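Local coordinates for protein beta-glucosidase (Chaetomella raphigera, PDB 6JXG) that probably hydrolyses terminal, non-reducing beta-D-glucosyl residues, releasing beta-D-glucose, as a secreted family 3 glycoside hydrolase of cellulose breakdown, at residues F186-K191 / G608-V613; G4-A9 / L601-P606. One frame throughout, in Å; residues are numbered along the deposited sequence.

Contact 1 of 2, residues F186-K191 / G608-V613; sequences FADAIK and GLYDIV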
loop_
_atom_site.group_PDB
_atom_site.type_symbol
_atom_site.label_atom_id
_atom_site.label_comp_id
_atom_site.label_asym_id
_atom_site.label_seq_id
_atom_site.Cartn_x
_atom_site.Cartn_y
_atom_site.Cartn_z
ATOM N N PHE A 186 6.211 8.543 4.430
ATOM C CA PHE A 186 7.014 8.205 5.595
ATOM C C PHE A 186 6.866 9.230 6.704
ATOM O O PHE A 186 6.796 8.888 7.902
ATOM C CB PHE A 186 8.485 8.009 5.244
ATOM C CG PHE A 186 8.765 6.710 4.563
ATOM C CD1 PHE A 186 8.919 5.542 5.299
ATOM C CD2 PHE A 186 8.850 6.654 3.171
ATOM C CE1 PHE A 186 9.204 4.343 4.705
ATOM C CE2 PHE A 186 9.149 5.448 2.558
ATOM C CZ PHE A 186 9.369 4.272 3.341
ATOM N N ALA A 187 6.730 10.494 6.333
ATOM C CA ALA A 187 6.493 11.539 7.364
ATOM C C ALA A 187 5.165 11.323 8.067
ATOM O O ALA A 187 5.097 11.390 9.327
ATOM C CB ALA A 187 6.584 12.941 6.737
ATOM N N ASP A 188 4.107 11.003 7.305
ATOM C CA ASP A 188 2.785 10.643 7.924
ATOM C C ASP A 188 2.931 9.434 8.874
ATOM O O ASP A 188 2.399 9.387 9.981
ATOM C CB ASP A 188 1.698 10.339 6.881
ATOM C CG ASP A 188 0.975 11.602 6.356
ATOM O OD1 ASP A 188 1.421 12.776 6.622
ATOM O OD2 ASP A 188 -0.073 11.399 5.760
ATOM N N ALA A 189 3.701 8.467 8.441
ATOM C CA ALA A 189 3.941 7.278 9.235
ATOM C C ALA A 189 4.637 7.586 10.550
ATOM O O ALA A 189 4.245 7.122 11.587
ATOM C CB ALA A 189 4.708 6.280 8.434
ATOM N N ILE A 190 5.694 8.346 10.495
ATOM C CA ILE A 190 6.357 8.828 11.690
ATOM C C ILE A 190 5.459 9.645 12.635
ATOM O O ILE A 190 5.467 9.394 13.866
ATOM C CB ILE A 190 7.619 9.601 11.291
ATOM C CG1 ILE A 190 8.602 8.626 10.607
ATOM C CG2 ILE A 190 8.242 10.257 12.490
ATOM C CD1 ILE A 190 9.799 9.219 9.851
ATOM N N LYS A 191 4.720 10.602 12.114
ATOM C CA LYS A 191 3.679 11.326 12.892
ATOM C C LYS A 191 2.686 10.389 13.547
ATOM O O LYS A 191 2.265 10.607 14.672
ATOM C CB LYS A 191 2.955 12.308 11.959
ATOM C CG LYS A 191 1.783 13.063 12.597
ATOM C CD LYS A 191 2.348 14.117 13.574
ATOM C CE LYS A 191 1.239 14.950 14.282
ATOM N NZ LYS A 191 0.065 14.156 14.696
ATOM N N GLY A 608 3.854 22.398 13.874
ATOM C CA GLY A 608 2.845 23.201 13.194
ATOM C C GLY A 608 2.432 22.658 11.827
ATOM O O GLY A 608 1.383 23.014 11.322
ATOM N N LEU A 609 3.285 21.871 11.183
ATOM C CA LEU A 609 2.904 21.222 9.937
ATOM C C LEU A 609 1.595 20.463 9.945
ATOM O O LEU A 609 0.868 20.405 8.894
ATOM C CB LEU A 609 4.041 20.368 9.408
ATOM C CG LEU A 609 5.299 21.071 8.908
ATOM C CD1 LEU A 609 6.227 20.043 8.289
ATOM C CD2 LEU A 609 5.034 22.190 7.925
ATOM N N TYR A 610 1.267 19.852 11.080
ATOM C CA TYR A 610 0.137 19.015 11.209
ATOM C C TYR A 610 -1.026 19.715 11.903
ATOM O O TYR A 610 -2.038 19.104 12.079
ATOM C CB TYR A 610 0.535 17.687 11.943
ATOM C CG TYR A 610 1.659 16.981 11.222
ATOM C CD1 TYR A 610 1.395 16.056 10.252
ATOM C CD2 TYR A 610 2.996 17.296 11.475
ATOM C CE1 TYR A 610 2.417 15.436 9.556
ATOM C CE2 TYR A 610 3.992 16.719 10.762
ATOM C CZ TYR A 610 3.688 15.756 9.815
ATOM O OH TYR A 610 4.696 15.167 9.119
ATOM N N ASP A 611 -0.952 21.001 12.235
ATOM C CA ASP A 611 -2.150 21.671 12.736
ATOM C C ASP A 611 -3.208 21.758 11.601
ATOM O O ASP A 611 -2.851 22.042 10.455
ATOM C CB ASP A 611 -1.841 23.144 13.087
ATOM C CG ASP A 611 -0.871 23.327 14.285
ATOM O OD1 ASP A 611 -0.843 22.462 15.148
ATOM O OD2 ASP A 611 -0.192 24.379 14.317
ATOM N N ILE A 612 -4.490 21.625 11.929
ATOM C CA ILE A 612 -5.543 21.863 10.987
ATOM C C ILE A 612 -5.719 23.382 10.841
ATOM O O ILE A 612 -5.947 24.060 11.821
ATOM C CB ILE A 612 -6.803 21.199 11.439
ATOM C CG1 ILE A 612 -6.605 19.673 11.490
ATOM C CG2 ILE A 612 -7.961 21.595 10.525
ATOM C CD1 ILE A 612 -6.377 19.069 10.114
ATOM N N VAL A 613 -5.495 23.922 9.656
ATOM C CA VAL A 613 -5.584 25.378 9.432
ATOM C C VAL A 613 -6.822 25.787 8.652
ATOM O O VAL A 613 -7.188 26.951 8.661
ATOM C CB VAL A 613 -4.304 25.954 8.795
ATOM C CG1 VAL A 613 -3.116 25.702 9.748
ATOM C CG2 VAL A 613 -3.985 25.329 7.458
#
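The aliphatic chain of K191 lies over one face of the Y610 ring, joining the last turn of helix 184-191, in the TIM-barrel-type N-terminal domain of this family 3 enzyme, to the turn that leads into strand 612-622 of the three-stranded antiparallel sheet. The two side chains run past each other in opposite directions. K191 starts near the phenol end, with CB 4.0 Å from Y610 CE1, and finishes near the root of the tyrosine, with CE 3.7 Å from Y610 CB. In between, K191 CD sits over the ring centre in a CH-pi contact, 3.8 Å from the centroid of the Y610 ring and only 13° off its normal. The lysine can follow the ring because CG is anti to the backbone N (chi1 176°) and a bend at chi2 turns the chain along the face.

D188 approaches differently. Its OD1 comes to the ring edge, near the plane, 4.1 Å from Y610 CE1, with the carboxylate turned 57° against the ring. This is a loose contact; the same OD1 forms a salt bridge with R671 of strand 663-671, which ties the helix to the sheet next to the tyrosine. Placing an alanine where the tyrosine stands would probably leave the methylenes of K191 without the surface they lie on and freer to swing, and the carbonyl of G604 without its phenol partner.

The phenol oxygen, hydrogen-bonded to G604 O, also rests against the helix, where the methyl CB of A187 stands 3.8 Å from Y610 OH.

Contact 2 of 2, residues G4-A9 / L601-P606; sequences GDWAAA and LAPGGP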
loop_
_atom_site.group_PDB
_atom_site.type_symbol
_atom_site.label_atom_id
_atom_site.label_comp_id
_atom_site.label_asym_id
_atom_site.label_seq_id
_atom_site.Cartn_x
_atom_site.Cartn_y
_atom_site.Cartn_z
ATOM N N GLY A 4 7.722 14.191 21.294
ATOM C CA GLY A 4 6.338 13.675 20.989
ATOM C C GLY A 4 5.751 12.862 22.137
ATOM O O GLY A 4 5.818 13.289 23.287
ATOM N N ASP A 5 5.203 11.684 21.834
ATOM C CA ASP A 5 4.557 10.787 22.778
ATOM C C ASP A 5 5.483 9.694 23.454
ATOM O O ASP A 5 5.060 8.815 24.215
ATOM C CB ASP A 5 3.414 10.059 22.057
ATOM C CG ASP A 5 2.353 11.022 21.452
ATOM O OD1 ASP A 5 2.202 12.142 21.972
ATOM O OD2 ASP A 5 1.636 10.654 20.480
ATOM N N TRP A 6 6.769 9.813 23.198
ATOM C CA TRP A 6 7.733 8.758 23.479
ATOM C C TRP A 6 8.529 8.905 24.815
ATOM O O TRP A 6 9.442 8.108 25.105
ATOM C CB TRP A 6 8.695 8.859 22.311
ATOM C CG TRP A 6 8.090 8.339 21.087
ATOM C CD1 TRP A 6 7.167 8.943 20.252
ATOM C CD2 TRP A 6 8.326 7.054 20.560
ATOM N NE1 TRP A 6 6.855 8.086 19.197
ATOM C CE2 TRP A 6 7.529 6.912 19.392
ATOM C CE3 TRP A 6 9.151 6.011 20.934
ATOM C CZ2 TRP A 6 7.536 5.757 18.634
ATOM C CZ3 TRP A 6 9.145 4.832 20.140
ATOM C CH2 TRP A 6 8.382 4.747 19.012
ATOM N N ALA A 7 8.187 9.905 25.613
ATOM C CA ALA A 7 9.015 10.198 26.781
ATOM C C ALA A 7 8.974 9.074 27.833
ATOM O O ALA A 7 10.022 8.680 28.287
ATOM C CB ALA A 7 8.673 11.563 27.365
ATOM N N ALA A 8 7.807 8.529 28.160
ATOM C CA ALA A 8 7.712 7.410 29.106
ATOM C C ALA A 8 8.391 6.163 28.601
ATOM O O ALA A 8 8.995 5.471 29.366
ATOM C CB ALA A 8 6.250 7.100 29.445
ATOM N N ALA A 9 8.315 5.902 27.284
ATOM C CA ALA A 9 9.032 4.799 26.649
ATOM C C ALA A 9 10.518 4.919 26.764
ATOM O O ALA A 9 11.204 3.928 26.981
ATOM C CB ALA A 9 8.594 4.601 25.152
ATOM N N LEU A 601 10.019 20.901 17.145
ATOM C CA LEU A 601 10.202 19.624 16.477
ATOM C C LEU A 601 9.503 18.505 17.260
ATOM O O LEU A 601 9.637 18.391 18.495
ATOM C CB LEU A 601 11.716 19.331 16.408
ATOM C CG LEU A 601 12.255 18.689 15.138
ATOM C CD1 LEU A 601 11.246 17.767 14.503
ATOM C CD2 LEU A 601 12.587 19.758 14.114
ATOM N N ALA A 602 8.739 17.676 16.554
ATOM C CA ALA A 602 8.140 16.454 17.117
ATOM C C ALA A 602 8.207 15.382 16.020
ATOM O O ALA A 602 8.457 15.706 14.861
ATOM C CB ALA A 602 6.703 16.694 17.509
ATOM N N PRO A 603 7.936 14.110 16.352
ATOM C CA PRO A 603 7.973 13.137 15.228
ATOM C C PRO A 603 7.044 13.585 14.127
ATOM O O PRO A 603 5.904 13.967 14.404
ATOM C CB PRO A 603 7.519 11.829 15.872
ATOM C CG PRO A 603 7.996 11.976 17.266
ATOM C CD PRO A 603 7.822 13.440 17.637
ATOM N N GLY A 604 7.567 13.572 12.901
ATOM C CA GLY A 604 6.883 14.019 11.733
ATOM C C GLY A 604 7.370 15.363 11.246
ATOM O O GLY A 604 7.079 15.736 10.096
ATOM N N GLY A 605 8.126 16.094 12.072
ATOM C CA GLY A 605 8.628 17.399 11.632
ATOM C C GLY A 605 8.106 18.475 12.546
ATOM O O GLY A 605 7.562 18.157 13.604
ATOM N N PRO A 606 8.331 19.757 12.195
ATOM C CA PRO A 606 7.819 20.851 13.015
ATOM C C PRO A 606 6.344 20.650 13.269
ATOM O O PRO A 606 5.591 20.390 12.305
ATOM C CB PRO A 606 8.050 22.080 12.127
ATOM C CG PRO A 606 9.175 21.699 11.202
ATOM C CD PRO A 606 9.271 20.208 11.162
HETATM O O HOH W 1 8.390 16.938 20.767
#
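The W6 indole meets P603 obliquely: CD1, on the five-membered ring, is 4.3 Å from P603 CG, a light apolar touch. F294 of helix 278-294 stacks on the indole, and NE1 is hydrogen-bonded to N193 OD1, which helps fix the rotation of the ring. W6 has CG anti to the carbonyl carbon and beside the backbone N (chi1 -74°), which leaves CD1 on the proline side.

The closer packing is at G4, whose CA lies 3.7 Å from P603 CD. A side chain on G4 would run into that same proline carbon, and the positive phi of 65° also suits a glycine. Next to this contact a water bridges the backbones, accepting from G4 N at 2.9 Å and donating to L601 O at 3.0 Å.

P603 is the second residue of a type II beta turn from A602 to G605, closed by G605 N to A602 O at 2.8 Å. The turn joins strands 601-602 and 605-606 into a small beta hairpin, packed against D224 and Q226 after helix 214-222, while the N-terminal segment leads into helix 7-17 beside helix 278-294.

How the contacts relate
The two contacts lie 11 Å apart between centres, on the same side of the chain's centre, and touch directly. Their segments alternate along the chain: 4-9, 186-191, 601-606, then 608-613. The two later segments are nearly continuous, since strand 605-606 is followed by the turn into strand 612-622. The hairpin of contact 2 also reaches the helix of contact 1: I190 CG2 packs 3.4 Å from G604 N, and K191 CD lies 3.7 Å from P603 O. Together the contacts set one C-terminal run of chain against both the extreme N-terminus and helix 184-191, consistent with a join between the fibronectin-like part, whose sheet strand 612-622 enters, and the barrel domain.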